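Cryptochrome DASH, chloroplastic/mitochondrial (Arabidopsis thaliana, PDB 2J4D) binds FAD and a folate light antenna, repairs cyclobutane pyrimidine dimers in single-stranded DNA, and may act as a blue-light photoreceptor. Local coordinates at residues R367-K370 and I376-N379; S390-Q395 and P451-N456; I396-L401 and G430-G435. All coordinates share one frame; numbering follows the deposited sequence.

Contact 1 of 3, residues R367-K370 and I376-N379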
loop_
_atom_site.group_PDB
_atom_site.type_symbol
_atom_site.label_atom_id
_atom_site.label_comp_id
_atom_site.label_asym_id
_atom_site.label_seq_id
_atom_site.Cartn_x
_atom_site.Cartn_y
_atom_site.Cartn_z
ATOM N N ARG A 367 -1.298 1.265 -21.685
ATOM C CA ARG A 367 -0.693 2.222 -20.771
ATOM C C ARG A 367 -1.233 3.639 -20.967
ATOM O O ARG A 367 -1.586 4.328 -19.996
ATOM C CB ARG A 367 0.827 2.220 -20.985
ATOM C CG ARG A 367 1.599 3.125 -20.051
ATOM C CD ARG A 367 3.020 3.315 -20.550
ATOM N NE ARG A 367 3.050 4.184 -21.724
ATOM C CZ ARG A 367 4.108 4.341 -22.514
ATOM N NH1 ARG A 367 5.235 3.686 -22.259
ATOM N NH2 ARG A 367 4.036 5.143 -23.568
ATOM N N ASP A 368 -1.308 4.066 -22.225
ATOM C CA ASP A 368 -1.764 5.414 -22.532
ATOM C C ASP A 368 -3.256 5.599 -22.741
ATOM O O ASP A 368 -3.691 6.629 -23.266
ATOM C CB ASP A 368 -1.000 5.956 -23.741
ATOM C CG ASP A 368 0.496 5.953 -23.517
ATOM O OD1 ASP A 368 0.921 6.017 -22.339
ATOM O OD2 ASP A 368 1.247 5.892 -24.510
ATOM N N ALA A 369 -4.040 4.614 -22.323
ATOM C CA ALA A 369 -5.489 4.701 -22.447
ATOM C C ALA A 369 -5.955 5.002 -23.873
ATOM O O ALA A 369 -6.752 5.916 -24.087
ATOM C CB ALA A 369 -6.021 5.763 -21.494
ATOM N N LYS A 370 -5.457 4.232 -24.837
ATOM C CA LYS A 370 -5.842 4.388 -26.241
ATOM C C LYS A 370 -6.156 3.025 -26.843
ATOM O O LYS A 370 -5.780 2.728 -27.984
ATOM C CB LYS A 370 -4.714 5.047 -27.037
ATOM C CG LYS A 370 -4.427 6.476 -26.623
ATOM C CD LYS A 370 -3.099 6.931 -27.189
ATOM C CE LYS A 370 -2.670 8.271 -26.606
ATOM N NZ LYS A 370 -1.219 8.547 -26.865
ATOM N N ILE A 376 -11.789 0.246 -20.354
ATOM C CA ILE A 376 -10.354 0.056 -20.147
ATOM C C ILE A 376 -9.633 1.395 -20.049
ATOM O O ILE A 376 -8.945 1.672 -19.062
ATOM C CB ILE A 376 -9.699 -0.733 -21.306
ATOM C CG1 ILE A 376 -10.393 -2.090 -21.491
ATOM C CG2 ILE A 376 -8.197 -0.917 -21.030
ATOM C CD1 ILE A 376 -10.440 -2.960 -20.233
ATOM N N ASP A 377 -9.810 2.231 -21.069
ATOM C CA ASP A 377 -9.139 3.527 -21.127
ATOM C C ASP A 377 -9.392 4.445 -19.944
ATOM O O ASP A 377 -8.465 5.089 -19.450
ATOM C CB ASP A 377 -9.491 4.261 -22.434
ATOM C CG ASP A 377 -9.042 3.495 -23.671
ATOM O OD1 ASP A 377 -8.068 2.714 -23.561
ATOM O OD2 ASP A 377 -9.650 3.677 -24.753
ATOM N N ALA A 378 -10.639 4.509 -19.491
ATOM C CA ALA A 378 -10.983 5.354 -18.356
ATOM C C ALA A 378 -10.192 4.902 -17.126
ATOM O O ALA A 378 -9.664 5.722 -16.379
ATOM C CB ALA A 378 -12.489 5.278 -18.077
ATOM N N ASN A 379 -10.123 3.595 -16.914
ATOM C CA ASN A 379 -9.386 3.073 -15.769
ATOM C C ASN A 379 -7.894 3.370 -15.870
ATOM O O ASN A 379 -7.277 3.798 -14.894
ATOM C CB ASN A 379 -9.635 1.565 -15.629
ATOM C CG ASN A 379 -10.849 1.253 -14.763
ATOM O OD1 ASN A 379 -10.811 1.413 -13.541
ATOM N ND2 ASN A 379 -11.940 0.819 -15.396
#
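Ala369 and Asp377 meet where the chain leaves one helix and turns into the next. The carboxylate of Asp377 lies against the carbonyl group of Ala369, with Asp377 OD1 3.1 Å from Ala369 C. In return, the methyl CB of Ala369 sits 3.3 Å from the backbone O of Asp377, each side chain thus meeting the other's backbone. Asp377 OD1 also comes within 3.3 Å of Lys370 N, at too poor an angle for a hydrogen bond. That N-H is committed to a Schellman motif, in which the amides of Ala369 and Lys370 turn back to carbonyls of the last turn of helix 360-367. Ala369 is its C-prime residue, with a positive phi of 54°, a left-handed conformation that a CB makes somewhat unfavourable; alanine at least adds only a methyl, which packs against helix 374-386, touching Met380 and Lys381.

The carboxylate is positioned by its own torsion, CG lying anti to the carbonyl carbon at chi1 -61°, and by three outside bonds: OD2 is held by Tyr487 OH and Gly372 N, OD1 by Thr371 OG1. Asp368, pointing away from helix 374-386, is gripped side-on by Arg367: NE of Arg367 comes from above the carboxylate plane to OD1 of Asp368 at 2.9 Å, NH2 of Arg367 to the syn lone pair of OD2 of Asp368 at 3.0 Å. Asp377 lies in the first turn of its helix, so its negative charge is probably stabilised by the helix dipole as well as by these donors, tying the linking loop and Tyr487 to one helix start.

Contact 2 of 3, residues S390-Q395 and P451-N456. With FAD (flavin-adenine dinucleotide), chain C.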
loop_
_atom_site.group_PDB
_atom_site.type_symbol
_atom_site.label_atom_id
_atom_site.label_comp_id
_atom_site.label_asym_id
_atom_site.label_seq_id
_atom_site.Cartn_x
_atom_site.Cartn_y
_atom_site.Cartn_z
ATOM N N SER A 390 -9.898 1.587 -8.940
ATOM C CA SER A 390 -10.809 0.779 -8.126
ATOM C C SER A 390 -10.434 -0.687 -8.274
ATOM O O SER A 390 -9.842 -1.081 -9.279
ATOM C CB SER A 390 -12.267 0.954 -8.573
ATOM O OG SER A 390 -12.465 0.397 -9.861
ATOM N N ASN A 391 -10.789 -1.490 -7.275
ATOM C CA ASN A 391 -10.493 -2.915 -7.324
ATOM C C ASN A 391 -11.147 -3.548 -8.559
ATOM O O ASN A 391 -10.548 -4.384 -9.236
ATOM C CB ASN A 391 -11.006 -3.601 -6.058
ATOM C CG ASN A 391 -10.790 -5.104 -6.089
ATOM O OD1 ASN A 391 -9.660 -5.579 -6.224
ATOM N ND2 ASN A 391 -11.875 -5.861 -5.980
ATOM N N ARG A 392 -12.383 -3.147 -8.847
ATOM C CA ARG A 392 -13.102 -3.676 -10.007
ATOM C C ARG A 392 -12.328 -3.330 -11.285
ATOM O O ARG A 392 -12.130 -4.174 -12.152
ATOM C CB ARG A 392 -14.517 -3.079 -10.046
ATOM C CG ARG A 392 -15.338 -3.388 -11.297
ATOM C CD ARG A 392 -15.477 -4.881 -11.544
ATOM N NE ARG A 392 -15.784 -5.610 -10.316
ATOM C CZ ARG A 392 -15.995 -6.923 -10.264
ATOM N NH1 ARG A 392 -15.939 -7.646 -11.375
ATOM N NH2 ARG A 392 -16.244 -7.519 -9.100
ATOM N N GLY A 393 -11.871 -2.086 -11.384
ATOM C CA GLY A 393 -11.120 -1.674 -12.556
ATOM C C GLY A 393 -9.824 -2.446 -12.735
ATOM O O GLY A 393 -9.480 -2.844 -13.855
ATOM N N ARG A 394 -9.101 -2.665 -11.638
ATOM C CA ARG A 394 -7.839 -3.392 -11.707
ATOM C C ARG A 394 -8.045 -4.814 -12.214
ATOM O O ARG A 394 -7.243 -5.323 -12.994
ATOM C CB ARG A 394 -7.167 -3.438 -10.328
ATOM C CG ARG A 394 -6.864 -2.078 -9.745
ATOM C CD ARG A 394 -6.052 -2.173 -8.435
ATOM N NE ARG A 394 -6.258 -0.985 -7.609
ATOM C CZ ARG A 394 -5.432 -0.565 -6.658
ATOM N NH1 ARG A 394 -4.313 -1.234 -6.400
ATOM N NH2 ARG A 394 -5.737 0.522 -5.949
ATOM N N GLN A 395 -9.106 -5.473 -11.756
ATOM C CA GLN A 395 -9.367 -6.830 -12.213
ATOM C C GLN A 395 -9.671 -6.826 -13.717
ATOM O O GLN A 395 -9.210 -7.693 -14.461
ATOM C CB GLN A 395 -10.556 -7.431 -11.458
ATOM C CG GLN A 395 -10.361 -7.539 -9.952
ATOM C CD GLN A 395 -11.508 -8.268 -9.292
ATOM O OE1 GLN A 395 -11.641 -9.482 -9.426
ATOM N NE2 GLN A 395 -12.356 -7.529 -8.591
ATOM N N PRO A 451 -18.069 -5.909 -22.117
ATOM C CA PRO A 451 -19.452 -5.438 -22.236
ATOM C C PRO A 451 -20.276 -5.697 -20.981
ATOM O O PRO A 451 -20.998 -4.820 -20.518
ATOM C CB PRO A 451 -19.978 -6.211 -23.446
ATOM C CG PRO A 451 -19.208 -7.485 -23.388
ATOM C CD PRO A 451 -17.807 -6.996 -23.075
ATOM N N LYS A 452 -20.172 -6.904 -20.434
ATOM C CA LYS A 452 -20.926 -7.241 -19.231
ATOM C C LYS A 452 -20.465 -6.427 -18.037
ATOM O O LYS A 452 -21.277 -5.966 -17.238
ATOM C CB LYS A 452 -20.800 -8.731 -18.911
ATOM C CG LYS A 452 -21.529 -9.631 -19.888
ATOM C CD LYS A 452 -21.436 -11.085 -19.470
ATOM C CE LYS A 452 -22.038 -11.992 -20.533
ATOM N NZ LYS A 452 -21.740 -13.429 -20.274
ATOM N N GLN A 453 -19.156 -6.260 -17.902
ATOM C CA GLN A 453 -18.629 -5.488 -16.790
ATOM C C GLN A 453 -19.145 -4.059 -16.894
ATOM O O GLN A 453 -19.577 -3.467 -15.901
ATOM C CB GLN A 453 -17.098 -5.514 -16.804
ATOM C CG GLN A 453 -16.519 -6.903 -16.535
ATOM C CD GLN A 453 -16.826 -7.401 -15.131
ATOM O OE1 GLN A 453 -16.465 -6.760 -14.145
ATOM N NE2 GLN A 453 -17.493 -8.548 -15.035
ATOM N N ALA A 454 -19.122 -3.511 -18.107
ATOM C CA ALA A 454 -19.599 -2.151 -18.312
ATOM C C ALA A 454 -21.066 -2.044 -17.919
ATOM O O ALA A 454 -21.480 -1.089 -17.264
ATOM C CB ALA A 454 -19.414 -1.742 -19.771
ATOM N N GLN A 455 -21.847 -3.039 -18.317
ATOM C CA GLN A 455 -23.273 -3.046 -18.022
ATOM C C GLN A 455 -23.549 -3.231 -16.538
ATOM O O GLN A 455 -24.429 -2.576 -15.979
ATOM C CB GLN A 455 -23.963 -4.152 -18.825
ATOM C CG GLN A 455 -25.473 -4.190 -18.679
ATOM C CD GLN A 455 -26.123 -2.833 -18.904
ATOM O OE1 GLN A 455 -25.643 -2.020 -19.699
ATOM N NE2 GLN A 455 -27.232 -2.589 -18.211
ATOM N N ASN A 456 -22.788 -4.110 -15.893
ATOM C CA ASN A 456 -22.998 -4.361 -14.472
ATOM C C ASN A 456 -22.426 -3.313 -13.538
ATOM O O ASN A 456 -23.015 -3.030 -12.493
ATOM C CB ASN A 456 -22.426 -5.723 -14.071
ATOM C CG ASN A 456 -23.078 -6.868 -14.815
ATOM O OD1 ASN A 456 -24.240 -6.780 -15.210
ATOM N ND2 ASN A 456 -22.338 -7.959 -14.999
HETATM P PA FAD C . -11.382 -1.676 -0.011
HETATM O O1A FAD C . -11.853 -0.555 0.827
HETATM O O2A FAD C . -12.351 -2.448 -0.825
HETATM O O5B FAD C . -10.581 -2.738 0.894
HETATM C C5B FAD C . -10.044 -2.354 2.179
HETATM C C4B FAD C . -8.586 -2.822 2.247
HETATM O O4B FAD C . -8.557 -4.237 2.062
HETATM C C3B FAD C . -7.673 -2.253 1.167
HETATM O O3B FAD C . -7.228 -0.940 1.463
HETATM C C2B FAD C . -6.596 -3.293 1.123
HETATM O O2B FAD C . -5.542 -3.101 2.040
HETATM C C1B FAD C . -7.371 -4.604 1.339
HETATM N N9A FAD C . -7.775 -5.311 0.105
HETATM C C8A FAD C . -8.994 -5.257 -0.541
HETATM N N7A FAD C . -9.032 -6.022 -1.624
HETATM C C5A FAD C . -7.786 -6.605 -1.685
HETATM C C6A FAD C . -7.207 -7.510 -2.607
HETATM N N6A FAD C . -7.836 -8.017 -3.658
HETATM N N1A FAD C . -5.897 -7.898 -2.377
HETATM C C2A FAD C . -5.206 -7.397 -1.300
HETATM N N3A FAD C . -5.700 -6.530 -0.384
HETATM C C4A FAD C . -6.986 -6.155 -0.627
HETATM N N1 FAD C . -3.800 -3.556 -3.319
HETATM C C2 FAD C . -2.730 -2.961 -2.685
HETATM O O2 FAD C . -2.797 -2.629 -1.516
HETATM N N3 FAD C . -1.555 -2.746 -3.422
HETATM C C4 FAD C . -1.401 -3.094 -4.762
HETATM O O4 FAD C . -0.333 -2.873 -5.362
HETATM C C4X FAD C . -2.505 -3.703 -5.407
HETATM N N5 FAD C . -2.441 -4.085 -6.756
HETATM C C5X FAD C . -3.491 -4.787 -7.352
HETATM C C6 FAD C . -3.375 -5.274 -8.660
HETATM C C7 FAD C . -4.418 -5.987 -9.295
HETATM C C7M FAD C . -4.227 -6.486 -10.706
HETATM C C8 FAD C . -5.638 -6.213 -8.559
HETATM C C8M FAD C . -6.814 -6.968 -9.158
HETATM C C9 FAD C . -5.766 -5.730 -7.242
HETATM C C9A FAD C . -4.707 -5.012 -6.611
HETATM N N10 FAD C . -4.810 -4.509 -5.280
HETATM C C10 FAD C . -3.694 -3.917 -4.649
HETATM C "C1'" FAD C . -5.942 -4.945 -4.399
HETATM C "C2'" FAD C . -7.187 -4.036 -4.365
HETATM O "O2'" FAD C . -7.616 -3.762 -5.687
HETATM C "C3'" FAD C . -6.855 -2.729 -3.649
HETATM O "O3'" FAD C . -6.348 -2.989 -2.325
HETATM C "C4'" FAD C . -8.051 -1.779 -3.461
HETATM O "O4'" FAD C . -8.575 -1.382 -4.730
HETATM C "C5'" FAD C . -7.591 -0.552 -2.684
HETATM O "O5'" FAD C . -8.693 0.335 -2.476
HETATM P P FAD C . -9.595 0.389 -1.183
HETATM O O1P FAD C . -8.674 0.715 -0.082
HETATM O O2P FAD C . -10.686 1.378 -1.399
HETATM O O3P FAD C . -10.333 -1.010 -1.041
#
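Arg392 reaches across from the start of helix 391-404 and lays the edge of its guanidinium against the amide oxygen of Gln453. NH1 of Arg392 donates to OE1 of Gln453 at 3.0 Å, with an N-H...O angle of 145°, the two side chains crossing at about a right angle and their flat ends 23° apart. Arg392 leaves the backbone with CG opposite N, then bends at chi2 and chi3, which swings NH1 round to the glutamine; Gln453 bends at chi2 to meet it. NE2 of Gln395 lies above one face of the guanidinium, toward its rim, and Tyr457 adds a cation-pi contact.

The same helix start faces FAD on its other side. NH1 of Arg394 stands over the flavin face, 3.2 Å from C4X of FAD, while C3' of the ribityl chain lies over the guanidinium centre. Asp422 holds NH2 of Arg394 in a salt bridge and Met389 O accepts from NE, fixing its rotation. Ser390 caps the helix, its OG accepting from Gly393 N at 3.0 Å.

The amide accepts a bond without neutralising Arg392, a residue assigned to ATP binding by similarity. Arg394, beside N5, would probably stabilise negative charge on the flavin, although its salt bridge to Asp422 would partly offset this.

Contact 3 of 3, residues I396-L401 and G430-G435. With FAD (flavin-adenine dinucleotide), chain C.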
loop_
_atom_site.group_PDB
_atom_site.type_symbol
_atom_site.label_atom_id
_atom_site.label_comp_id
_atom_site.label_asym_id
_atom_site.label_seq_id
_atom_site.Cartn_x
_atom_site.Cartn_y
_atom_site.Cartn_z
ATOM N N ILE A 396 -10.456 -5.848 -14.153
ATOM C CA ILE A 396 -10.826 -5.739 -15.558
ATOM C C ILE A 396 -9.635 -5.440 -16.472
ATOM O O ILE A 396 -9.402 -6.165 -17.446
ATOM C CB ILE A 396 -11.914 -4.655 -15.751
ATOM C CG1 ILE A 396 -13.178 -5.053 -14.985
ATOM C CG2 ILE A 396 -12.234 -4.488 -17.229
ATOM C CD1 ILE A 396 -14.232 -3.973 -14.928
ATOM N N VAL A 397 -8.864 -4.395 -16.163
ATOM C CA VAL A 397 -7.725 -4.057 -17.018
ATOM C C VAL A 397 -6.681 -5.165 -17.036
ATOM O O VAL A 397 -5.963 -5.330 -18.024
ATOM C CB VAL A 397 -7.055 -2.705 -16.625
ATOM C CG1 VAL A 397 -8.070 -1.590 -16.738
ATOM C CG2 VAL A 397 -6.467 -2.762 -15.207
ATOM N N CYS A 398 -6.602 -5.927 -15.947
ATOM C CA CYS A 398 -5.656 -7.041 -15.875
ATOM C C CYS A 398 -6.088 -8.129 -16.862
ATOM O O CYS A 398 -5.281 -8.651 -17.646
ATOM C CB CYS A 398 -5.622 -7.619 -14.454
ATOM S SG CYS A 398 -4.854 -9.260 -14.352
ATOM N N SER A 399 -7.365 -8.479 -16.819
ATOM C CA SER A 399 -7.891 -9.498 -17.725
ATOM C C SER A 399 -7.712 -9.048 -19.177
ATOM O O SER A 399 -7.310 -9.828 -20.035
ATOM C CB SER A 399 -9.380 -9.739 -17.440
ATOM O OG SER A 399 -9.905 -10.740 -18.300
ATOM N N PHE A 400 -8.005 -7.781 -19.447
ATOM C CA PHE A 400 -7.871 -7.258 -20.802
ATOM C C PHE A 400 -6.442 -7.381 -21.340
ATOM O O PHE A 400 -6.218 -7.846 -22.468
ATOM C CB PHE A 400 -8.294 -5.790 -20.852
ATOM C CG PHE A 400 -8.307 -5.218 -22.242
ATOM C CD1 PHE A 400 -9.381 -5.460 -23.097
ATOM C CD2 PHE A 400 -7.240 -4.453 -22.706
ATOM C CE1 PHE A 400 -9.392 -4.946 -24.393
ATOM C CE2 PHE A 400 -7.239 -3.933 -24.001
ATOM C CZ PHE A 400 -8.320 -4.182 -24.848
ATOM N N LEU A 401 -5.474 -6.957 -20.536
ATOM C CA LEU A 401 -4.081 -7.019 -20.955
ATOM C C LEU A 401 -3.616 -8.433 -21.221
ATOM O O LEU A 401 -2.944 -8.705 -22.222
ATOM C CB LEU A 401 -3.174 -6.386 -19.899
ATOM C CG LEU A 401 -1.692 -6.410 -20.290
ATOM C CD1 LEU A 401 -1.032 -5.120 -19.839
ATOM C CD2 LEU A 401 -1.000 -7.630 -19.687
ATOM N N GLY A 430 0.645 -10.457 -6.295
ATOM C CA GLY A 430 -0.253 -11.509 -5.860
ATOM C C GLY A 430 -1.527 -11.452 -6.686
ATOM O O GLY A 430 -1.931 -12.439 -7.309
ATOM N N ASN A 431 -2.162 -10.286 -6.707
ATOM C CA ASN A 431 -3.390 -10.132 -7.471
ATOM C C ASN A 431 -3.157 -10.312 -8.972
ATOM O O ASN A 431 -4.020 -10.859 -9.667
ATOM C CB ASN A 431 -4.027 -8.774 -7.182
ATOM C CG ASN A 431 -4.853 -8.774 -5.906
ATOM O OD1 ASN A 431 -5.970 -9.290 -5.877
ATOM N ND2 ASN A 431 -4.303 -8.201 -4.839
ATOM N N TRP A 432 -2.009 -9.867 -9.482
ATOM C CA TRP A 432 -1.726 -10.046 -10.906
ATOM C C TRP A 432 -1.586 -11.527 -11.277
ATOM O O TRP A 432 -2.100 -11.948 -12.314
ATOM C CB TRP A 432 -0.461 -9.282 -11.343
ATOM C CG TRP A 432 -0.742 -7.875 -11.793
ATOM C CD1 TRP A 432 -0.686 -6.736 -11.034
ATOM C CD2 TRP A 432 -1.195 -7.466 -13.093
ATOM N NE1 TRP A 432 -1.083 -5.649 -11.779
ATOM C CE2 TRP A 432 -1.401 -6.068 -13.045
ATOM C CE3 TRP A 432 -1.451 -8.147 -14.291
ATOM C CZ2 TRP A 432 -1.854 -5.336 -14.152
ATOM C CZ3 TRP A 432 -1.903 -7.420 -15.390
ATOM C CH2 TRP A 432 -2.100 -6.029 -15.311
ATOM N N THR A 433 -0.909 -12.323 -10.445
ATOM C CA THR A 433 -0.762 -13.743 -10.765
ATOM C C THR A 433 -2.136 -14.389 -10.816
ATOM O O THR A 433 -2.402 -15.232 -11.681
ATOM C CB THR A 433 0.109 -14.506 -9.739
ATOM O OG1 THR A 433 -0.497 -14.450 -8.444
ATOM C CG2 THR A 433 1.496 -13.912 -9.683
ATOM N N TYR A 434 -3.009 -13.994 -9.889
ATOM C CA TYR A 434 -4.371 -14.509 -9.858
ATOM C C TYR A 434 -5.090 -14.148 -11.156
ATOM O O TYR A 434 -5.586 -15.022 -11.869
ATOM C CB TYR A 434 -5.134 -13.919 -8.669
ATOM C CG TYR A 434 -5.134 -14.809 -7.451
ATOM C CD1 TYR A 434 -3.947 -15.361 -6.966
ATOM C CD2 TYR A 434 -6.321 -15.109 -6.783
ATOM C CE1 TYR A 434 -3.940 -16.192 -5.848
ATOM C CE2 TYR A 434 -6.326 -15.937 -5.662
ATOM C CZ TYR A 434 -5.133 -16.474 -5.201
ATOM O OH TYR A 434 -5.126 -17.289 -4.092
ATOM N N GLY A 435 -5.133 -12.853 -11.461
ATOM C CA GLY A 435 -5.791 -12.394 -12.672
ATOM C C GLY A 435 -5.220 -12.986 -13.946
ATOM O O GLY A 435 -5.947 -13.222 -14.911
HETATM P PA FAD C . -11.382 -1.676 -0.011
HETATM O O1A FAD C . -11.853 -0.555 0.827
HETATM O O2A FAD C . -12.351 -2.448 -0.825
HETATM O O5B FAD C . -10.581 -2.738 0.894
HETATM C C5B FAD C . -10.044 -2.354 2.179
HETATM C C4B FAD C . -8.586 -2.822 2.247
HETATM O O4B FAD C . -8.557 -4.237 2.062
HETATM C C3B FAD C . -7.673 -2.253 1.167
HETATM O O3B FAD C . -7.228 -0.940 1.463
HETATM C C2B FAD C . -6.596 -3.293 1.123
HETATM O O2B FAD C . -5.542 -3.101 2.040
HETATM C C1B FAD C . -7.371 -4.604 1.339
HETATM N N9A FAD C . -7.775 -5.311 0.105
HETATM C C8A FAD C . -8.994 -5.257 -0.541
HETATM N N7A FAD C . -9.032 -6.022 -1.624
HETATM C C5A FAD C . -7.786 -6.605 -1.685
HETATM C C6A FAD C . -7.207 -7.510 -2.607
HETATM N N6A FAD C . -7.836 -8.017 -3.658
HETATM N N1A FAD C . -5.897 -7.898 -2.377
HETATM C C2A FAD C . -5.206 -7.397 -1.300
HETATM N N3A FAD C . -5.700 -6.530 -0.384
HETATM C C4A FAD C . -6.986 -6.155 -0.627
HETATM N N1 FAD C . -3.800 -3.556 -3.319
HETATM C C2 FAD C . -2.730 -2.961 -2.685
HETATM O O2 FAD C . -2.797 -2.629 -1.516
HETATM N N3 FAD C . -1.555 -2.746 -3.422
HETATM C C4 FAD C . -1.401 -3.094 -4.762
HETATM O O4 FAD C . -0.333 -2.873 -5.362
HETATM C C4X FAD C . -2.505 -3.703 -5.407
HETATM N N5 FAD C . -2.441 -4.085 -6.756
HETATM C C5X FAD C . -3.491 -4.787 -7.352
HETATM C C6 FAD C . -3.375 -5.274 -8.660
HETATM C C7 FAD C . -4.418 -5.987 -9.295
HETATM C C7M FAD C . -4.227 -6.486 -10.706
HETATM C C8 FAD C . -5.638 -6.213 -8.559
HETATM C C8M FAD C . -6.814 -6.968 -9.158
HETATM C C9 FAD C . -5.766 -5.730 -7.242
HETATM C C9A FAD C . -4.707 -5.012 -6.611
HETATM N N10 FAD C . -4.810 -4.509 -5.280
HETATM C C10 FAD C . -3.694 -3.917 -4.649
HETATM C "C1'" FAD C . -5.942 -4.945 -4.399
HETATM C "C2'" FAD C . -7.187 -4.036 -4.365
HETATM O "O2'" FAD C . -7.616 -3.762 -5.687
HETATM C "C3'" FAD C . -6.855 -2.729 -3.649
HETATM O "O3'" FAD C . -6.348 -2.989 -2.325
HETATM C "C4'" FAD C . -8.051 -1.779 -3.461
HETATM O "O4'" FAD C . -8.575 -1.382 -4.730
HETATM C "C5'" FAD C . -7.591 -0.552 -2.684
HETATM O "O5'" FAD C . -8.693 0.335 -2.476
HETATM P P FAD C . -9.595 0.389 -1.183
HETATM O O1P FAD C . -8.674 0.715 -0.082
HETATM O O2P FAD C . -10.686 1.378 -1.399
HETATM O O3P FAD C . -10.333 -1.010 -1.041
#
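Two helices of the FAD-binding domain, 391-404 and 425-436, cross beside the dimethylbenzene end of the flavin, and Cys398 and Trp432 fill the crossing. The local axes approach to 9.7 Å at a crossing angle of -52°. Cys398 lies over the benzo part of the indole: its CB is 4.1 Å from the centroid of the six-membered ring of Trp432, a CH-pi contact, and its SG reaches CE3 of Trp432 obliquely at 3.6 Å. With SG anti to the backbone N (chi1 164°), the sulfur is turned toward helix 425-436, where it also rests on CA of Gly435 at 3.7 Å. A side chain on Gly435 would collide with this sulfur, which is consistent with a glycine at this place. Leu401 CD2 adds a looser contact to CZ3 of Trp432.

The same indole face that takes Cys398 also takes the flavin methyl C7M, which lies 3.4 Å from NE1 of Trp432. Phe416 meets the indole edge-to-face. Replacing Trp432 with an alanine would probably open a gap between the two helices and leave both Cys398 and C7M without their aromatic surface. One residue earlier, Asn431 lies between the flavin and adenine of folded FAD: ND2 of Asn431 donates to N1A of FAD at 2.9 Å (171°), while N6A of FAD donates to OD1 of Asn431 at 3.2 Å, one donor and one acceptor matching the Watson-Crick edge of adenine. The U-shaped FAD in a helical domain is typical of photolyases and cryptochromes, and Trp432, with Trp409 next to it, probably corresponds to the flavin-proximal member of that family's electron-transferring tryptophan triad.

How the contacts relate
Helix 391-404 is shared by contacts 2 and 3 and packed upon by the helix of contact 1. The centres of contacts 2 and 3 are about 12 Å apart, and both touch FAD: contact 2 along the flavin face and ribityl chain, contact 3 at the dimethylbenzene end and adenine. They meet directly where Gln453 OE1 lies 3.7 Å from Ile396 CD1. Contact 1 forms earlier in the chain and lies away from the cofactor, about 13 Å from contact 2 and 15 Å from contact 3, centre to centre. Helix 374-386 carries it to the others, with Asn379 OD1 3.3 Å from Gly393 CA and Ile376 CD1 3.6 Å from Phe400 CB. Contact 1 is thus a second layer behind the flavin-facing helix.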